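Local atomic coordinates of probable Thioesterase (Bartonella henselae, PDB entry 3HM0), a protein that probably hydrolyses thioesters, such as acyl-CoA-type substrates, as a member of the hot-dog-fold thioesterase superfamily. Residues Gly84-Gly87 against Glu88-Phe92; Arg119-Ala123 against Arg124-Glu128. One frame throughout, in Å; residues are numbered along the deposited sequence.

Interaction 1: residues Gly84-Gly87 against Glu88-Phe92; sequences GVEG and EKLFF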
ATOM      1  N   GLY A  84     -14.647  -3.512 -21.650  1.00 34.91           N
ATOM      2  CA  GLY A  84     -14.560  -3.733 -23.079  1.00 35.78           C
ATOM      3  C   GLY A  84     -15.770  -3.170 -23.807  1.00 36.65           C
ATOM      4  O   GLY A  84     -15.795  -3.137 -25.033  1.00 36.52           O
ATOM      5  N   VAL A  85     -16.763  -2.714 -23.047  1.00 37.61           N
ATOM      6  CA  VAL A  85     -18.036  -2.256 -23.591  1.00 39.04           C
ATOM      7  C   VAL A  85     -17.913  -1.231 -24.721  1.00 40.08           C
ATOM      8  O   VAL A  85     -18.725  -1.224 -25.647  1.00 40.83           O
ATOM      9  CB  VAL A  85     -18.941  -1.667 -22.483  1.00 39.33           C
ATOM     10  CG1 VAL A  85     -18.443  -0.274 -22.029  1.00 38.04           C
ATOM     11  CG2 VAL A  85     -20.397  -1.603 -22.972  1.00 39.31           C
ATOM     12  N   GLU A  86     -16.899  -0.371 -24.623  1.00 40.88           N
ATOM     13  CA  GLU A  86     -16.659   0.701 -25.574  1.00 41.09           C
ATOM     14  C   GLU A  86     -16.001   0.189 -26.864  1.00 41.21           C
ATOM     15  O   GLU A  86     -15.794   0.942 -27.807  1.00 41.74           O
ATOM     16  CB  GLU A  86     -15.783   1.784 -24.923  1.00 41.48           C
ATOM     17  CG  GLU A  86     -16.302   2.375 -23.612  1.00 42.23           C
ATOM     18  CD  GLU A  86     -17.603   3.155 -23.768  1.00 44.48           C
ATOM     19  OE1 GLU A  86     -17.795   3.830 -24.805  1.00 46.41           O
ATOM     20  OE2 GLU A  86     -18.439   3.109 -22.844  1.00 44.68           O
ATOM     21  N   GLY A  87     -15.689  -1.098 -26.922  1.00 41.60           N
ATOM     22  CA  GLY A  87     -15.022  -1.659 -28.100  1.00 41.94           C
ATOM     23  C   GLY A  87     -13.675  -2.266 -27.757  1.00 42.18           C
ATOM     24  O   GLY A  87     -13.303  -3.318 -28.290  1.00 42.61           O
ATOM     25  N   GLU A  88     -12.950  -1.590 -26.867  1.00 41.86           N
ATOM     26  CA  GLU A  88     -11.738  -2.124 -26.239  1.00 41.56           C
ATOM     27  C   GLU A  88     -11.720  -1.743 -24.757  1.00 41.10           C
ATOM     28  O   GLU A  88     -12.471  -0.867 -24.325  1.00 41.01           O
ATOM     29  CB  GLU A  88     -10.467  -1.626 -26.952  1.00 41.70           C
ATOM     30  CG  GLU A  88     -10.576  -0.224 -27.540  1.00 41.61           C
ATOM     31  CD  GLU A  88      -9.232   0.373 -27.965  1.00 42.11           C
ATOM     32  OE1 GLU A  88      -8.242  -0.379 -28.162  1.00 41.57           O
ATOM     33  OE2 GLU A  88      -9.184   1.609 -28.111  1.00 39.79           O
ATOM     34  N   LYS A  89     -10.861  -2.397 -23.982  1.00 40.70           N
ATOM     35  CA  LYS A  89     -10.715  -2.070 -22.572  1.00 40.32           C
ATOM     36  C   LYS A  89      -9.927  -0.777 -22.426  1.00 39.90           C
ATOM     37  O   LYS A  89      -8.992  -0.520 -23.180  1.00 39.72           O
ATOM     38  CB  LYS A  89     -10.029  -3.200 -21.827  1.00 40.52           C
ATOM     39  CG  LYS A  89     -10.669  -4.545 -22.054  1.00 41.76           C
ATOM     40  CD  LYS A  89     -10.061  -5.591 -21.148  1.00 44.35           C
ATOM     41  CE  LYS A  89     -10.893  -6.851 -21.137  1.00 45.44           C
ATOM     42  NZ  LYS A  89     -10.000  -8.002 -20.821  1.00 48.05           N
ATOM     43  N   LEU A  90     -10.325   0.044 -21.461  1.00 39.21           N
ATOM     44  CA  LEU A  90      -9.801   1.398 -21.345  1.00 38.86           C
ATOM     45  C   LEU A  90      -9.522   1.731 -19.901  1.00 38.11           C
ATOM     46  O   LEU A  90     -10.288   1.351 -19.028  1.00 38.63           O
ATOM     47  CB  LEU A  90     -10.779   2.424 -21.957  1.00 38.76           C
ATOM     48  CG  LEU A  90     -10.971   2.339 -23.481  1.00 39.52           C
ATOM     49  CD1 LEU A  90     -12.160   3.176 -23.963  1.00 38.93           C
ATOM     50  CD2 LEU A  90      -9.673   2.702 -24.237  1.00 37.94           C
ATOM     51  N   PHE A  91      -8.422   2.435 -19.652  1.00 37.29           N
ATOM     52  CA  PHE A  91      -8.010   2.753 -18.294  1.00 36.53           C
ATOM     53  C   PHE A  91      -7.551   4.184 -18.234  1.00 36.50           C
ATOM     54  O   PHE A  91      -6.900   4.669 -19.143  1.00 36.67           O
ATOM     55  CB  PHE A  91      -6.853   1.859 -17.814  1.00 36.23           C
ATOM     56  CG  PHE A  91      -7.116   0.373 -17.913  1.00 33.83           C
ATOM     57  CD1 PHE A  91      -7.683  -0.321 -16.846  1.00 33.28           C
ATOM     58  CD2 PHE A  91      -6.764  -0.329 -19.055  1.00 32.30           C
ATOM     59  CE1 PHE A  91      -7.916  -1.703 -16.918  1.00 31.77           C
ATOM     60  CE2 PHE A  91      -6.992  -1.704 -19.155  1.00 33.53           C
ATOM     61  CZ  PHE A  91      -7.571  -2.398 -18.078  1.00 33.34           C
ATOM     62  N   PHE A  92      -7.903   4.867 -17.154  1.00 36.65           N
ATOM     63  CA  PHE A  92      -7.303   6.148 -16.845  1.00 36.53           C
ATOM     64  C   PHE A  92      -5.841   5.975 -16.429  1.00 36.72           C
ATOM     65  O   PHE A  92      -5.437   4.903 -15.944  1.00 37.02           O
ATOM     66  CB  PHE A  92      -8.092   6.851 -15.767  1.00 36.00           C
ATOM     67  CG  PHE A  92      -9.368   7.430 -16.257  1.00 37.11           C
ATOM     68  CD1 PHE A  92      -9.385   8.286 -17.355  1.00 37.42           C
ATOM     69  CD2 PHE A  92     -10.565   7.135 -15.625  1.00 37.45           C
ATOM     70  CE1 PHE A  92     -10.573   8.838 -17.806  1.00 37.62           C
ATOM     71  CE2 PHE A  92     -11.760   7.698 -16.068  1.00 37.03           C
ATOM     72  CZ  PHE A  92     -11.768   8.543 -17.151  1.00 37.48           C
TER
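Glu86 and Leu90 meet through aliphatic carbons: Glu86 CB lies 4.0 Å from Leu90 CD1, the nearest approach between side chains of 84-87 and 88-92. Leu90 is the buried partner. With its CG beside the backbone N (chi1 -67°), CD1 is the branch that reaches Glu86 CB, and the side chain also packs on Leu147 and Asn149 of strand 136-149 and on Arg155. The second close approach is made mainly by backbone. Gly84 CA comes within 4.0 Å of Lys89 N, and the CA atoms of Gly84 and Lys89 are 4.2 Å apart, so the chain has nearly closed on itself after five residues. Lys89 CG, at 4.1 Å from Gly84 CA, adds to this side of the closure. The path between is a type I beta turn from Gly84 to Gly87, held by Gly87 N donating to Gly84 O over 2.8 Å. Both end residues of the turn have positive phi, 113° at Gly84 and 120° at Gly87, a region that glycine enters easily. The turn takes the chain from the end of helix 78-83 into strand 90-101, an edge strand of this chain's antiparallel sheet, in what is probably a hot-dog fold. A backbone hydrogen bond between Leu90 and Leu81 ties the strand start back to that helix. The outer side is much looser. The bent Glu86 chain leads its carboxylate away from Leu90 although its CB points toward 88-92. Beyond CG, the extended Lys89 chain carries its ammonium outward. Glu88 is held differently: its CB points away overall, and its carboxylate is gripped by two partners, OE2 in a salt bridge with Arg155 and OE1 in a hydrogen bond with Asn149.

Interaction 2: residues Arg119-Ala123 against Arg124-Glu128; sequences RLQGA and RFFME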
ATOM      1  N   ARG A 119      -9.815  21.437 -16.853  1.00 50.12           N
ATOM      2  CA  ARG A 119      -9.534  21.524 -18.297  1.00 51.25           C
ATOM      3  C   ARG A 119      -9.776  20.181 -18.981  1.00 51.35           C
ATOM      4  O   ARG A 119      -9.287  19.150 -18.528  1.00 51.24           O
ATOM      5  CB  ARG A 119      -8.100  22.006 -18.553  1.00 51.52           C
ATOM      6  CG  ARG A 119      -7.789  22.528 -19.989  1.00 54.09           C
ATOM      7  CD  ARG A 119      -6.584  23.529 -19.993  1.00 58.01           C
ATOM      8  NE  ARG A 119      -5.755  23.392 -18.783  1.00 60.45           N
ATOM      9  CZ  ARG A 119      -4.497  23.816 -18.635  1.00 62.42           C
ATOM     10  NH1 ARG A 119      -3.861  24.439 -19.628  1.00 62.96           N
ATOM     11  NH2 ARG A 119      -3.869  23.609 -17.475  1.00 62.35           N
ATOM     12  N   LEU A 120     -10.568  20.211 -20.050  1.00 51.89           N
ATOM     13  CA  LEU A 120     -10.805  19.063 -20.922  1.00 52.57           C
ATOM     14  C   LEU A 120     -10.016  19.285 -22.203  1.00 52.77           C
ATOM     15  O   LEU A 120      -9.719  20.427 -22.541  1.00 52.85           O
ATOM     16  CB  LEU A 120     -12.295  18.957 -21.251  1.00 52.72           C
ATOM     17  CG  LEU A 120     -12.925  17.607 -21.621  1.00 53.74           C
ATOM     18  CD1 LEU A 120     -12.718  16.562 -20.533  1.00 53.31           C
ATOM     19  CD2 LEU A 120     -14.430  17.774 -21.893  1.00 55.37           C
ATOM     20  N   GLN A 121      -9.668  18.208 -22.908  1.00 53.06           N
ATOM     21  CA  GLN A 121      -8.899  18.315 -24.167  1.00 53.13           C
ATOM     22  C   GLN A 121      -9.093  17.123 -25.094  1.00 52.56           C
ATOM     23  O   GLN A 121      -8.246  16.873 -25.955  1.00 53.06           O
ATOM     24  CB  GLN A 121      -7.395  18.478 -23.897  1.00 53.58           C
ATOM     25  CG  GLN A 121      -6.854  19.910 -23.912  1.00 55.53           C
ATOM     26  CD  GLN A 121      -5.345  19.967 -23.663  1.00 58.28           C
ATOM     27  OE1 GLN A 121      -4.632  18.961 -23.796  1.00 59.53           O
ATOM     28  NE2 GLN A 121      -4.855  21.147 -23.293  1.00 59.01           N
ATOM     29  N   GLY A 122     -10.177  16.373 -24.908  1.00 51.83           N
ATOM     30  CA  GLY A 122     -10.533  15.281 -25.832  1.00 50.69           C
ATOM     31  C   GLY A 122      -9.693  14.009 -25.780  1.00 49.86           C
ATOM     32  O   GLY A 122     -10.168  12.959 -26.225  1.00 49.58           O
ATOM     33  N   ALA A 123      -8.452  14.105 -25.268  1.00 48.79           N
ATOM     34  CA  ALA A 123      -7.619  12.928 -24.948  1.00 47.68           C
ATOM     35  C   ALA A 123      -6.874  13.022 -23.585  1.00 47.06           C
ATOM     36  O   ALA A 123      -6.328  12.024 -23.103  1.00 46.80           O
ATOM     37  CB  ALA A 123      -6.657  12.631 -26.079  1.00 47.18           C
ATOM     38  N   ARG A 124      -6.848  14.223 -22.999  1.00 46.10           N
ATOM     39  CA  ARG A 124      -6.263  14.496 -21.671  1.00 45.13           C
ATOM     40  C   ARG A 124      -7.299  15.311 -20.917  1.00 43.98           C
ATOM     41  O   ARG A 124      -8.015  16.101 -21.524  1.00 44.28           O
ATOM     42  CB  ARG A 124      -4.993  15.389 -21.735  1.00 45.42           C
ATOM     43  CG  ARG A 124      -4.030  15.205 -22.899  1.00 46.83           C
ATOM     44  CD  ARG A 124      -3.143  13.983 -22.725  1.00 50.60           C
ATOM     45  NE  ARG A 124      -1.870  14.288 -22.067  1.00 52.69           N
ATOM     46  CZ  ARG A 124      -0.775  13.521 -22.146  1.00 53.53           C
ATOM     47  NH1 ARG A 124      -0.785  12.394 -22.854  1.00 53.11           N
ATOM     48  NH2 ARG A 124       0.342  13.877 -21.512  1.00 52.80           N
ATOM     49  N   PHE A 125      -7.367  15.166 -19.599  1.00 42.36           N
ATOM     50  CA  PHE A 125      -8.080  16.162 -18.790  1.00 40.65           C
ATOM     51  C   PHE A 125      -7.337  16.489 -17.489  1.00 39.47           C
ATOM     52  O   PHE A 125      -6.470  15.735 -17.062  1.00 39.11           O
ATOM     53  CB  PHE A 125      -9.549  15.777 -18.558  1.00 40.48           C
ATOM     54  CG  PHE A 125      -9.732  14.565 -17.701  1.00 40.24           C
ATOM     55  CD1 PHE A 125      -9.699  13.292 -18.261  1.00 39.41           C
ATOM     56  CD2 PHE A 125      -9.931  14.695 -16.331  1.00 39.40           C
ATOM     57  CE1 PHE A 125      -9.857  12.171 -17.464  1.00 39.71           C
ATOM     58  CE2 PHE A 125     -10.090  13.564 -15.520  1.00 40.03           C
ATOM     59  CZ  PHE A 125     -10.056  12.310 -16.078  1.00 38.19           C
ATOM     60  N   PHE A 126      -7.679  17.626 -16.890  1.00 38.11           N
ATOM     61  CA  PHE A 126      -6.888  18.224 -15.825  1.00 37.11           C
ATOM     62  C   PHE A 126      -7.727  18.465 -14.565  1.00 37.11           C
ATOM     63  O   PHE A 126      -8.785  19.111 -14.615  1.00 36.90           O
ATOM     64  CB  PHE A 126      -6.244  19.538 -16.305  1.00 36.69           C
ATOM     65  CG  PHE A 126      -5.251  19.363 -17.432  1.00 35.75           C
ATOM     66  CD1 PHE A 126      -5.682  19.171 -18.745  1.00 35.25           C
ATOM     67  CD2 PHE A 126      -3.877  19.398 -17.180  1.00 34.46           C
ATOM     68  CE1 PHE A 126      -4.746  18.994 -19.800  1.00 36.46           C
ATOM     69  CE2 PHE A 126      -2.938  19.240 -18.219  1.00 34.95           C
ATOM     70  CZ  PHE A 126      -3.366  19.033 -19.527  1.00 34.65           C
ATOM     71  N   MET A 127      -7.252  17.943 -13.435  1.00 36.59           N
ATOM     72  CA  MET A 127      -7.987  18.067 -12.189  1.00 36.54           C
ATOM     73  C   MET A 127      -7.257  18.872 -11.109  1.00 36.61           C
ATOM     74  O   MET A 127      -6.014  18.843 -11.006  1.00 36.65           O
ATOM     75  CB  MET A 127      -8.393  16.681 -11.668  1.00 36.57           C
ATOM     76  CG  MET A 127      -9.755  16.214 -12.145  1.00 36.43           C
ATOM     77  SD  MET A 127     -10.011  14.451 -11.834  1.00 38.83           S
ATOM     78  CE  MET A 127     -11.789  14.298 -11.792  1.00 37.33           C
ATOM     79  N   GLU A 128      -8.039  19.597 -10.315  1.00 36.33           N
ATOM     80  CA  GLU A 128      -7.523  20.305  -9.155  1.00 36.61           C
ATOM     81  C   GLU A 128      -8.141  19.656  -7.940  1.00 35.53           C
ATOM     82  O   GLU A 128      -9.362  19.705  -7.761  1.00 35.36           O
ATOM     83  CB  GLU A 128      -7.920  21.784  -9.171  1.00 37.15           C
ATOM     84  CG  GLU A 128      -7.041  22.688 -10.028  1.00 41.89           C
ATOM     85  CD  GLU A 128      -7.614  24.120 -10.170  1.00 48.05           C
ATOM     86  OE1 GLU A 128      -8.504  24.520  -9.363  1.00 49.80           O
ATOM     87  OE2 GLU A 128      -7.160  24.838 -11.097  1.00 49.96           O
TER
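Arg119 and Phe126 are brought together by complementary torsions: Arg119 CG is anti to its own backbone nitrogen (chi1 -163°) with a bend at chi3, while Phe126 CG lies beside its backbone nitrogen. As a result the guanidinium covers one face of the ring, with Arg119 CZ 4.6 Å from the Phe126 centroid and only 7° off the ring normal, a cation-pi contact. The two planes are inclined by 35°, so the overlap is tilted rather than flat. Gln121 approaches the ring from its edge, OE1 lying 4.0 Å from Phe126 CE1. Below these side chains the antiparallel pair is bonded unequally. Phe126 N donates to Arg119 O over 2.8 Å, whereas Arg119 N to Phe126 O is a weak bond of 3.4 Å. Arg119 O also receives a CA-H...O contact from Phe125 CA at 3.2 Å. On the other face of the sheet, Leu120 CD1 packs on Phe125 CB at 3.8 Å. The arrangement is the tip of a beta hairpin, with Gly122 in the bend at positive phi. Strand 136-149 flanks it, Glu144 pairing with Arg124 and touching Phe126. Phe125 is buried against Ile117, Ile145 and Leu157, and further along strand 124-133 Met127 packs on Arg67 and Phe70 of helix 58-72.

In the fold
Interactions 1 and 2 have centres about 18 Å apart, yet they touch through two rings: Phe92 CE1 is 3.4 Å from Phe125 CE1, with the ring planes at about 80°. Strands 90-101 and 124-133 both border strand 136-149, whose Ile145 contacts both rings. The chain after strand 136-149 also reaches both contacts, through Arg155 at interaction 1 and Leu157 at interaction 2. Hot-dog thioesterases generally place their substrate pockets at subunit interfaces. Interaction 1 reaches a subunit interface, for Phe91 meets Phe50 of the second subunit edge-to-face, whereas interaction 2 touches no other chain of the assembly; the relation of either contact to the active site is not established.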